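Local atomic coordinates of L-amino acid deaminase (PDB entry 5I39), a protein that probably catalyses the FAD-dependent oxidative deamination of L-amino acids as a membrane-bound flavoenzyme. Residues 65-71 against 204-210; 166-172 against 330-334; 89-95 against 354-358; 14-18 against 185-189. All coordinates share one frame; numbering follows the deposited sequence.

Contact 1: residues 65-71 against 204-210; sequences IVEKGNI and IYTQCAA. With FAD (flavin-adenine dinucleotide), chain B.
The adenine of FAD has the Lys-68 chain along one face, with CG 3.7 Å from FAD C4A, and Ala-210 at its edge: Ala-210 N donates to FAD N1A (2.9 Å) and its O accepts from FAD N6A (3.0 Å). Across the contact, Lys-68 CB meets Ala-209 CB at 3.6 Å. The Glu-67 carboxylate grips the adenosine ribose with both oxygens, OE1 taking FAD O3B at 2.7 Å and OE2 taking O2B. A chain bent at chi2 (56°) turns it there, and Gly-69 N donates to the anti lone pair of OE2. Such an acid just past the second strand is a hallmark of Rossmann-type FAD binding. Parallel pairing leads up to the site: Tyr-205 N donates to Ile-65 O (2.9 Å, 171°), and Glu-67 N to Tyr-205 O. Beyond the strands, Glu-67 O accepts from Cys-208 N, which lies 36° out of the carbonyl plane. Ile-71 crosses Ile-204 at about a right angle, CD1 to CG2 3.7 Å. Strand 203-205 is an outermost strand of the six-stranded sheet, beside 63-66; helix 189-199 touches Ile-71 and Ile-204, and strand 219-225 touches Val-66 and Cys-208.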
# COMPACT_ATOMS: atom_id res chain seq x y z
N ILE A 65 -4.31 4.75 -18.30
CA ILE A 65 -3.10 4.36 -17.58
C ILE A 65 -2.19 3.66 -18.58
O ILE A 65 -2.63 2.77 -19.32
CB ILE A 65 -3.36 3.41 -16.39
CG1 ILE A 65 -4.38 4.01 -15.42
CG2 ILE A 65 -2.04 3.10 -15.67
CD1 ILE A 65 -4.71 3.14 -14.23
N VAL A 66 -0.91 4.03 -18.57
CA VAL A 66 0.11 3.28 -19.30
C VAL A 66 1.01 2.58 -18.29
O VAL A 66 1.44 3.18 -17.29
CB VAL A 66 0.89 4.16 -20.32
CG1 VAL A 66 -0.06 4.65 -21.40
CG2 VAL A 66 1.60 5.33 -19.66
N GLU A 67 1.27 1.30 -18.54
CA GLU A 67 1.97 0.41 -17.62
C GLU A 67 3.02 -0.35 -18.42
O GLU A 67 2.70 -1.04 -19.39
CB GLU A 67 0.97 -0.55 -16.96
CG GLU A 67 1.57 -1.76 -16.25
CD GLU A 67 2.58 -1.39 -15.19
OE1 GLU A 67 2.20 -0.69 -14.22
OE2 GLU A 67 3.76 -1.80 -15.32
N LYS A 68 4.28 -0.23 -18.01
CA LYS A 68 5.41 -0.79 -18.76
C LYS A 68 5.43 -2.32 -18.74
O LYS A 68 5.92 -2.94 -19.68
CB LYS A 68 6.75 -0.22 -18.25
CG LYS A 68 7.15 -0.65 -16.85
CD LYS A 68 8.52 -0.12 -16.45
CE LYS A 68 8.86 -0.44 -15.01
NZ LYS A 68 8.77 -1.89 -14.68
N GLY A 69 4.91 -2.92 -17.67
CA GLY A 69 4.83 -4.37 -17.53
C GLY A 69 3.39 -4.81 -17.43
O GLY A 69 2.54 -4.38 -18.22
N ASN A 70 3.11 -5.68 -16.47
CA ASN A 70 1.75 -6.14 -16.18
C ASN A 70 1.09 -5.26 -15.12
O ASN A 70 1.76 -4.65 -14.30
CB ASN A 70 1.76 -7.58 -15.68
CG ASN A 70 2.25 -8.57 -16.73
OD1 ASN A 70 2.05 -8.37 -17.92
ND2 ASN A 70 2.86 -9.66 -16.28
N ILE A 71 -0.24 -5.24 -15.13
CA ILE A 71 -1.01 -4.57 -14.09
C ILE A 71 -0.64 -5.16 -12.72
O ILE A 71 -0.61 -6.37 -12.55
CB ILE A 71 -2.52 -4.71 -14.34
CG1 ILE A 71 -2.92 -3.81 -15.52
CG2 ILE A 71 -3.34 -4.34 -13.11
CD1 ILE A 71 -4.30 -4.07 -16.09
N ILE A 204 -6.38 0.77 -19.59
CA ILE A 204 -5.07 0.45 -19.03
C ILE A 204 -4.28 -0.34 -20.06
O ILE A 204 -4.65 -1.46 -20.41
CB ILE A 204 -5.17 -0.37 -17.72
CG1 ILE A 204 -6.10 0.33 -16.73
CG2 ILE A 204 -3.78 -0.56 -17.13
CD1 ILE A 204 -6.32 -0.39 -15.41
N TYR A 205 -3.18 0.25 -20.54
CA TYR A 205 -2.36 -0.37 -21.58
C TYR A 205 -1.08 -0.91 -20.98
O TYR A 205 -0.26 -0.16 -20.45
CB TYR A 205 -2.12 0.62 -22.73
CG TYR A 205 -3.44 0.97 -23.35
CD1 TYR A 205 -4.01 0.17 -24.34
CD2 TYR A 205 -4.18 2.05 -22.87
CE1 TYR A 205 -5.25 0.47 -24.87
CE2 TYR A 205 -5.43 2.35 -23.39
CZ TYR A 205 -5.96 1.56 -24.39
OH TYR A 205 -7.20 1.87 -24.90
N THR A 206 -0.94 -2.23 -21.04
CA THR A 206 0.21 -2.95 -20.50
C THR A 206 1.29 -3.11 -21.57
O THR A 206 1.04 -2.88 -22.76
CB THR A 206 -0.21 -4.32 -19.95
OG1 THR A 206 -0.92 -5.04 -20.97
CG2 THR A 206 -1.12 -4.14 -18.75
N GLN A 207 2.49 -3.50 -21.15
CA GLN A 207 3.66 -3.56 -22.04
C GLN A 207 3.81 -2.24 -22.82
O GLN A 207 4.07 -2.24 -24.03
CB GLN A 207 3.56 -4.76 -22.99
CG GLN A 207 3.56 -6.11 -22.30
CD GLN A 207 2.23 -6.47 -21.67
OE1 GLN A 207 1.17 -6.28 -22.28
NE2 GLN A 207 2.26 -6.98 -20.44
N CYS A 208 3.62 -1.13 -22.11
CA CYS A 208 3.51 0.19 -22.71
C CYS A 208 4.13 1.23 -21.78
O CYS A 208 3.45 1.85 -20.97
CB CYS A 208 2.04 0.51 -22.99
SG CYS A 208 1.74 2.08 -23.84
N ALA A 209 5.45 1.39 -21.89
CA ALA A 209 6.20 2.30 -21.04
C ALA A 209 6.05 3.73 -21.51
O ALA A 209 6.18 4.02 -22.70
CB ALA A 209 7.67 1.92 -21.04
N ALA A 210 5.77 4.63 -20.57
CA ALA A 210 5.88 6.06 -20.81
C ALA A 210 7.36 6.43 -20.85
O ALA A 210 8.10 6.13 -19.91
CB ALA A 210 5.17 6.85 -19.73
PA FAD B . 3.85 -0.15 -7.82
O1A FAD B . 5.29 -0.68 -7.85
O2A FAD B . 2.82 -1.16 -7.36
O5B FAD B . 3.37 0.33 -9.26
C5B FAD B . 4.10 1.25 -10.05
C4B FAD B . 3.91 0.78 -11.49
O4B FAD B . 4.49 1.77 -12.37
C3B FAD B . 4.63 -0.54 -11.76
O3B FAD B . 3.68 -1.53 -12.15
C2B FAD B . 5.63 -0.16 -12.86
O2B FAD B . 5.87 -1.22 -13.81
C1B FAD B . 4.99 1.06 -13.49
N9A FAD B . 5.90 1.98 -14.18
C8A FAD B . 7.01 2.49 -13.70
N7A FAD B . 7.59 3.35 -14.58
C5A FAD B . 6.79 3.34 -15.63
C6A FAD B . 6.78 4.01 -16.93
N6A FAD B . 7.77 4.85 -17.27
N1A FAD B . 5.76 3.76 -17.78
C2A FAD B . 4.75 2.94 -17.45
N3A FAD B . 4.70 2.28 -16.29
C4A FAD B . 5.67 2.46 -15.38
N1 FAD B . 1.89 -1.03 2.27
C2 FAD B . 0.92 -1.16 3.18
O2 FAD B . 0.05 -0.27 3.23
N3 FAD B . 0.89 -2.22 4.02
C4 FAD B . 1.81 -3.19 4.04
O4 FAD B . 1.72 -4.14 4.81
C4X FAD B . 2.93 -3.11 3.09
N5 FAD B . 3.95 -4.01 3.06
C5X FAD B . 4.84 -3.98 2.05
C6 FAD B . 5.76 -5.01 1.87
C7 FAD B . 6.65 -5.02 0.80
C7M FAD B . 7.60 -6.18 0.60
C8 FAD B . 6.63 -3.91 -0.17
C8M FAD B . 7.55 -3.89 -1.37
C9 FAD B . 5.73 -2.87 0.03
C9A FAD B . 4.84 -2.86 1.10
N10 FAD B . 3.93 -1.81 1.29
C10 FAD B . 2.88 -1.94 2.19
C1' FAD B . 3.94 -0.64 0.43
C2' FAD B . 3.02 -0.74 -0.74
O2' FAD B . 3.11 -2.05 -1.28
C3' FAD B . 3.47 0.32 -1.74
O3' FAD B . 3.61 1.62 -1.11
C4' FAD B . 2.51 0.49 -2.90
O4' FAD B . 2.22 -0.80 -3.48
C5' FAD B . 3.13 1.40 -3.95
O5' FAD B . 2.20 1.46 -5.03
P FAD B . 2.66 2.16 -6.41
O1P FAD B . 1.47 2.14 -7.33
O2P FAD B . 3.36 3.47 -6.11
O3P FAD B . 3.87 1.19 -6.93

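Contact 2: residues 166-172 against 330-334; sequences RGATTDW and AEFPA
The C-terminal end of helix 318-331 is met by the loop that leads from helix 158-164 to strand 175-178, with Thr-169 and Glu-331 at the centre of the joint. Thr-169 N donates to Glu-331 O at 2.9 Å, and in one of its two modelled conformers Thr-169 OG1 donates to Ala-330 O at 2.7 Å in the carbonyl plane. The loop therefore serves carbonyls at a point where the chain leaves helical geometry, at Phe-332. The Glu-331 side chain, with CG anti to the backbone N (chi1 -176°) and a bend at the next bond, lays its carboxylate across Thr-170 and Trp-172. Thr-170 grips both oxygens from the syn side: OG1 donates to OE1 (2.7 Å) and N to OE2 (3.0 Å). OE2 also accepts from Trp-172 NE1 at 2.8 Å, from the opposite face of the carboxylate plane. Three donors thus fix the rotation of the group and would probably favour its ionised form. The indole and carboxylate planes stand 61° apart, and Thr-170 CG2 covers one indole face. On the apolar side Ala-168 CA sits over a face of the Phe-332 ring, 4.1 Å from its centroid, while Phe-285 meets that ring edge-to-face. A water links the two segments, donating to Gly-167 O (2.8 Å) and accepting from Ala-334 N.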
# COMPACT_ATOMS: atom_id res chain seq x y z
N ARG A 166 -3.69 -16.52 21.87
CA ARG A 166 -3.96 -17.88 22.35
C ARG A 166 -3.03 -18.89 21.68
O ARG A 166 -2.78 -18.82 20.47
CB ARG A 166 -5.44 -18.25 22.18
CG ARG A 166 -5.96 -18.33 20.75
CD ARG A 166 -7.47 -18.48 20.76
NE ARG A 166 -8.06 -18.45 19.42
CZ ARG A 166 -8.24 -17.36 18.68
NH1 ARG A 166 -7.88 -16.15 19.11
NH2 ARG A 166 -8.79 -17.48 17.47
N GLY A 167 -2.47 -19.78 22.49
CA GLY A 167 -1.48 -20.75 22.04
C GLY A 167 -0.04 -20.26 22.02
O GLY A 167 0.84 -21.00 21.59
N ALA A 168 0.21 -19.03 22.48
CA ALA A 168 1.57 -18.50 22.56
C ALA A 168 2.36 -19.22 23.65
O ALA A 168 1.82 -19.49 24.73
CB ALA A 168 1.54 -17.01 22.84
N THR A 169 3.62 -19.51 23.38
CA THR A 169 4.54 -20.13 24.33
C THR A 169 4.93 -19.16 25.44
O THR A 169 5.04 -19.52 26.61
CB THR A 169 5.80 -20.61 23.59
OG1 THR A 169 5.42 -21.53 22.56
CG2 THR A 169 6.78 -21.29 24.54
N THR A 170 5.17 -17.91 25.05
CA THR A 170 5.63 -16.87 25.96
C THR A 170 4.43 -16.20 26.63
O THR A 170 3.41 -15.94 25.98
CB THR A 170 6.48 -15.82 25.23
OG1 THR A 170 7.59 -16.47 24.59
CG2 THR A 170 7.01 -14.74 26.17
N ASP A 171 4.56 -15.93 27.92
CA ASP A 171 3.51 -15.28 28.70
C ASP A 171 3.58 -13.76 28.49
O ASP A 171 4.07 -13.02 29.34
CB ASP A 171 3.65 -15.66 30.18
CG ASP A 171 2.41 -15.33 31.01
OD1 ASP A 171 1.31 -15.15 30.44
OD2 ASP A 171 2.54 -15.26 32.25
N TRP A 172 3.08 -13.32 27.34
CA TRP A 172 3.07 -11.90 26.99
C TRP A 172 2.07 -11.19 27.90
O TRP A 172 0.97 -11.70 28.13
CB TRP A 172 2.69 -11.68 25.52
CG TRP A 172 3.56 -12.44 24.55
CD1 TRP A 172 3.20 -13.53 23.82
CD2 TRP A 172 4.93 -12.18 24.24
NE1 TRP A 172 4.26 -13.96 23.06
CE2 TRP A 172 5.33 -13.14 23.29
CE3 TRP A 172 5.85 -11.21 24.66
CZ2 TRP A 172 6.63 -13.18 22.76
CZ3 TRP A 172 7.14 -11.24 24.12
CH2 TRP A 172 7.51 -12.22 23.19
N ALA A 330 8.11 -22.04 17.11
CA ALA A 330 8.45 -22.18 18.53
C ALA A 330 7.53 -21.35 19.41
O ALA A 330 7.11 -21.80 20.48
CB ALA A 330 9.90 -21.80 18.77
N GLU A 331 7.20 -20.14 18.97
CA GLU A 331 6.33 -19.25 19.73
C GLU A 331 4.85 -19.64 19.61
O GLU A 331 4.10 -19.50 20.57
CB GLU A 331 6.54 -17.80 19.31
CG GLU A 331 5.75 -16.77 20.12
CD GLU A 331 5.96 -16.87 21.63
OE1 GLU A 331 7.08 -17.20 22.07
OE2 GLU A 331 4.99 -16.62 22.37
N PHE A 332 4.45 -20.10 18.43
CA PHE A 332 3.08 -20.56 18.17
C PHE A 332 3.12 -21.94 17.52
O PHE A 332 3.12 -22.05 16.29
CB PHE A 332 2.35 -19.56 17.27
CG PHE A 332 1.91 -18.31 17.98
CD1 PHE A 332 0.70 -18.28 18.65
CD2 PHE A 332 2.71 -17.18 17.99
CE1 PHE A 332 0.28 -17.14 19.32
CE2 PHE A 332 2.31 -16.03 18.66
CZ PHE A 332 1.09 -16.01 19.33
N PRO A 333 3.16 -23.01 18.35
CA PRO A 333 3.18 -24.39 17.84
C PRO A 333 1.99 -24.77 16.95
O PRO A 333 2.08 -25.75 16.22
CB PRO A 333 3.19 -25.23 19.12
CG PRO A 333 3.83 -24.35 20.14
CD PRO A 333 3.34 -22.97 19.82
N ALA A 334 0.92 -23.98 16.98
CA ALA A 334 -0.16 -24.09 15.98
C ALA A 334 0.34 -24.09 14.53
O ALA A 334 -0.31 -24.67 13.67
CB ALA A 334 -1.17 -22.98 16.18
O HOH W 1 0.18 -22.00 19.01

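Contact 3: residues 89-95 against 354-358; sequences PDETFLL and ENPII. With EDO (1,2-ethanediol), chain H.
Thr-92 and Asn-355 meet by van der Waals contact and through water, for no direct hydrogen bond joins the two segments. The van der Waals touches come first. Thr-92 CG2 lies 3.5 Å from Asn-355 OD1 and 3.6 Å from Pro-356 CD, filling the angle between the amide and the proline ring; with chi1 at 55° the methyl stands anti to the carbonyl carbon. One turn on, Leu-95 and Pro-356 run antiparallel past one another, CD2 to CG 4.0 Å. Glu-91 contributes its CB, 3.5 Å from Asn-355 ND2, and its carboxylate plane is turned only 15° from that of the amide.

This is where the N-terminal part of helix 90-103 packs on the approach to strand 357-360, an outermost strand of the six-stranded sheet of the Rossmann-type FAD domain. Glu-379 of helix 376-392 touches both Leu-95 and Pro-356, and the Pro-356 side chain lies about 4 Å from that of Thr-373, an FAD-binding residue.

The polar links are water-mediated. At the amide oxygen of Asn-355, a water donates to OD1 (3.0 Å) and is 2.8 Å from Thr-92 OG1 in a hydrogen bond. At the nitrogen, a second water accepts from ND2 (2.9 Å) and donates weakly to Glu-91 OE1. Each end of the amide thus has a water partner. Backbone polarity is met separately: Asn-355 N donates to Asp-353 OD1, and Glu-354 O accepts from O1 of a 1,2-ethanediol, probably from the crystallisation liquor.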
# COMPACT_ATOMS: atom_id res chain seq x y z
N PRO A 89 3.36 9.32 12.58
CA PRO A 89 3.50 10.71 13.01
C PRO A 89 2.34 11.56 12.51
O PRO A 89 1.55 11.11 11.66
CB PRO A 89 4.82 11.14 12.37
CG PRO A 89 4.90 10.34 11.13
CD PRO A 89 4.32 9.00 11.51
N ASP A 90 2.24 12.78 13.01
CA ASP A 90 1.15 13.67 12.62
C ASP A 90 1.07 13.90 11.11
O ASP A 90 -0.01 14.11 10.57
CB ASP A 90 1.26 15.01 13.35
CG ASP A 90 -0.01 15.84 13.24
OD1 ASP A 90 -1.09 15.31 13.57
OD2 ASP A 90 0.08 17.01 12.82
N GLU A 91 2.21 13.85 10.43
CA GLU A 91 2.24 14.07 8.99
C GLU A 91 1.39 13.05 8.22
O GLU A 91 0.73 13.42 7.24
CB GLU A 91 3.69 14.06 8.47
CG GLU A 91 4.51 15.30 8.83
CD GLU A 91 4.97 15.36 10.29
OE1 GLU A 91 4.90 14.34 11.01
OE2 GLU A 91 5.42 16.44 10.73
N THR A 92 1.39 11.80 8.66
CA THR A 92 0.70 10.72 7.95
C THR A 92 -0.43 10.05 8.74
O THR A 92 -1.10 9.17 8.20
CB THR A 92 1.69 9.65 7.48
OG1 THR A 92 2.43 9.17 8.61
CG2 THR A 92 2.64 10.21 6.43
N PHE A 93 -0.69 10.47 9.98
CA PHE A 93 -1.70 9.79 10.76
C PHE A 93 -3.07 9.80 10.06
O PHE A 93 -3.68 8.74 9.88
CB PHE A 93 -1.86 10.36 12.17
CG PHE A 93 -2.99 9.72 12.91
CD1 PHE A 93 -2.82 8.47 13.50
CD2 PHE A 93 -4.26 10.28 12.90
CE1 PHE A 93 -3.88 7.83 14.13
CE2 PHE A 93 -5.32 9.65 13.52
CZ PHE A 93 -5.13 8.43 14.14
N LEU A 94 -3.55 10.97 9.69
CA LEU A 94 -4.88 11.05 9.07
C LEU A 94 -4.94 10.35 7.71
O LEU A 94 -5.94 9.75 7.36
CB LEU A 94 -5.38 12.49 8.98
CG LEU A 94 -5.79 13.11 10.32
CD1 LEU A 94 -6.10 14.58 10.13
CD2 LEU A 94 -6.99 12.40 10.95
N LEU A 95 -3.85 10.42 6.96
CA LEU A 95 -3.76 9.68 5.71
C LEU A 95 -4.05 8.18 5.94
O LEU A 95 -4.78 7.55 5.17
CB LEU A 95 -2.37 9.88 5.10
CG LEU A 95 -2.15 9.41 3.67
CD1 LEU A 95 -2.93 10.25 2.67
CD2 LEU A 95 -0.67 9.49 3.36
N GLU A 354 10.67 9.61 5.36
CA GLU A 354 9.81 8.42 5.40
C GLU A 354 8.32 8.70 5.15
O GLU A 354 7.47 7.84 5.39
CB GLU A 354 10.01 7.63 6.71
CG GLU A 354 11.46 7.21 6.93
CD GLU A 354 11.71 6.51 8.26
OE1 GLU A 354 10.78 6.44 9.10
OE2 GLU A 354 12.85 6.04 8.46
N ASN A 355 8.00 9.89 4.63
CA ASN A 355 6.62 10.25 4.31
C ASN A 355 6.44 10.30 2.79
O ASN A 355 7.42 10.43 2.06
CB ASN A 355 6.24 11.57 4.96
CG ASN A 355 6.27 11.49 6.47
OD1 ASN A 355 6.04 10.43 7.06
ND2 ASN A 355 6.56 12.62 7.12
N PRO A 356 5.19 10.20 2.30
CA PRO A 356 4.96 10.15 0.85
C PRO A 356 5.35 11.42 0.10
O PRO A 356 5.52 12.49 0.70
CB PRO A 356 3.44 9.94 0.75
CG PRO A 356 3.06 9.29 2.04
CD PRO A 356 3.94 9.97 3.04
N ILE A 357 5.49 11.28 -1.21
CA ILE A 357 5.58 12.42 -2.12
C ILE A 357 4.30 12.43 -2.95
O ILE A 357 4.10 11.58 -3.82
CB ILE A 357 6.85 12.41 -2.99
CG1 ILE A 357 8.09 12.47 -2.09
CG2 ILE A 357 6.84 13.59 -3.95
CD1 ILE A 357 9.42 12.27 -2.79
N ILE A 358 3.43 13.38 -2.62
CA ILE A 358 2.13 13.56 -3.27
C ILE A 358 2.11 15.05 -3.56
O ILE A 358 1.88 15.84 -2.65
CB ILE A 358 0.95 13.17 -2.36
CG1 ILE A 358 1.10 11.73 -1.84
CG2 ILE A 358 -0.36 13.33 -3.11
CD1 ILE A 358 0.28 11.45 -0.59
C1 EDO H . 7.62 3.92 5.30
O1 EDO H . 7.38 4.90 6.32
C2 EDO H . 8.62 2.87 5.77
O2 EDO H . 9.91 3.48 5.97
O HOH W 2 7.17 12.83 9.98
O HOH W 3 4.61 7.84 7.39

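Contact 4: residues 14-18 against 185-189; sequences EGRFV and DPEVA
Arg-16 and Glu-187 cross at about a right angle, and their flat ends do the same, with guanidinium and carboxylate planes 86° apart. Arg-16 NH1 donates to Glu-187 OE2 in a salt bridge of 3.0 Å that is nearly straight (165°). OE2 lies in the guanidinium plane, at its edge, whereas NH1 sits 41° above the carboxylate plane; a single N-H makes the bridge, unlike the two-pronged pairing of coplanar groups. Arg-16 CG sits between backbone N and carbonyl carbon, and the chain, extended from CG to NE, carries the arginine alongside OE2, which also touches its CD at 3.4 Å. Glu-187 bends at chi2, and its CG comes 3.4 Å from the backbone O of Arg-16. Phe-17 folds back over its own neighbour, CE2 lying above the centre of one guanidinium face, and its ring is steeply inclined to the carboxylate. Across the contact Phe-17 CE1 reaches Glu-187 CA at 3.8 Å, while Pro-186 CG comes equally near to Arg-16 NH1.

Both charges have further partners: Ser-77 O accepts from Arg-16 NH2, Trp-344 makes a cation-pi contact with the arginine, and Arg-23 pairs with Glu-187 OE1. The N-terminal beta turn of residues 14-17 is pinned to the loop between strand 182-183 and helix 189-199, where Val-188 holds the N-cap position and Pro-186 touches Phe-79.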
# COMPACT_ATOMS: atom_id res chain seq x y z
N GLU A 14 4.95 -16.66 -6.90
CA GLU A 14 4.66 -17.85 -7.76
C GLU A 14 3.53 -18.72 -7.18
O GLU A 14 2.37 -18.59 -7.59
CB GLU A 14 5.92 -18.68 -8.00
N GLY A 15 3.86 -19.56 -6.20
CA GLY A 15 2.92 -20.52 -5.61
C GLY A 15 1.74 -19.93 -4.84
O GLY A 15 0.71 -20.59 -4.66
N ARG A 16 1.90 -18.70 -4.37
CA ARG A 16 0.81 -17.95 -3.72
C ARG A 16 -0.32 -17.56 -4.67
O ARG A 16 -1.47 -17.46 -4.25
CB ARG A 16 1.35 -16.71 -3.01
CG ARG A 16 1.95 -15.64 -3.92
CD ARG A 16 2.99 -14.84 -3.16
NE ARG A 16 3.63 -13.80 -3.97
CZ ARG A 16 3.19 -12.56 -4.13
NH1 ARG A 16 2.05 -12.14 -3.55
NH2 ARG A 16 3.89 -11.72 -4.88
N PHE A 17 0.00 -17.33 -5.95
CA PHE A 17 -1.02 -17.07 -6.97
C PHE A 17 -1.60 -18.40 -7.44
O PHE A 17 -0.85 -19.36 -7.70
CB PHE A 17 -0.43 -16.30 -8.15
CG PHE A 17 0.11 -14.94 -7.78
CD1 PHE A 17 -0.75 -13.87 -7.55
CD2 PHE A 17 1.48 -14.73 -7.67
CE1 PHE A 17 -0.25 -12.61 -7.22
CE2 PHE A 17 1.98 -13.48 -7.34
CZ PHE A 17 1.12 -12.42 -7.11
N VAL A 18 -2.92 -18.46 -7.54
CA VAL A 18 -3.64 -19.69 -7.89
C VAL A 18 -4.52 -19.41 -9.13
O VAL A 18 -5.61 -18.85 -9.00
CB VAL A 18 -4.50 -20.20 -6.71
CG1 VAL A 18 -5.13 -21.55 -7.04
CG2 VAL A 18 -3.65 -20.32 -5.45
N ASP A 185 -4.90 -8.88 1.05
CA ASP A 185 -4.02 -9.95 0.57
C ASP A 185 -3.45 -9.57 -0.80
O ASP A 185 -4.21 -9.24 -1.71
CB ASP A 185 -4.78 -11.28 0.46
CG ASP A 185 -5.47 -11.69 1.76
OD1 ASP A 185 -5.14 -11.15 2.84
OD2 ASP A 185 -6.35 -12.56 1.70
N PRO A 186 -2.12 -9.66 -0.97
CA PRO A 186 -1.51 -9.17 -2.22
C PRO A 186 -1.80 -10.01 -3.46
O PRO A 186 -1.58 -9.53 -4.57
CB PRO A 186 -0.02 -9.15 -1.88
CG PRO A 186 0.13 -10.21 -0.85
CD PRO A 186 -1.10 -10.11 -0.01
N GLU A 187 -2.32 -11.22 -3.29
CA GLU A 187 -2.73 -12.03 -4.43
C GLU A 187 -4.05 -11.56 -5.04
O GLU A 187 -4.41 -12.02 -6.13
CB GLU A 187 -2.85 -13.50 -4.03
CG GLU A 187 -1.54 -14.12 -3.53
CD GLU A 187 -1.16 -13.72 -2.11
OE1 GLU A 187 -2.06 -13.46 -1.29
OE2 GLU A 187 0.05 -13.66 -1.84
N VAL A 188 -4.77 -10.67 -4.35
CA VAL A 188 -6.12 -10.26 -4.75
C VAL A 188 -6.36 -8.75 -4.83
O VAL A 188 -6.90 -8.28 -5.83
CB VAL A 188 -7.18 -10.88 -3.81
CG1 VAL A 188 -8.59 -10.49 -4.25
CG2 VAL A 188 -7.05 -12.39 -3.76
N ALA A 189 -6.00 -8.00 -3.79
CA ALA A 189 -6.56 -6.66 -3.59
C ALA A 189 -6.40 -5.72 -4.79
O ALA A 189 -7.39 -5.15 -5.27
CB ALA A 189 -5.98 -6.02 -2.34

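Contacts 1, 3 and 4 are largely buried, whereas contact 2 lies at the surface, about 45 Å centre to centre from contact 1 and across the chain's centre from it. Contacts 1 and 3 share the six-stranded sheet at its two outer edges: strand 203-205 in one, 357-360 in the other. Contact 1 alone touches FAD directly and relies on strand pairing and adenosine-binding polar groups; contact 3 is van der Waals packing, partly against an amide, with bridging waters. Contact 4 shares helix 189-199 with the surroundings of contact 1 and depends on a buried salt bridge. In contact 2 a carboxylate is instead satisfied by uncharged donors of a loop.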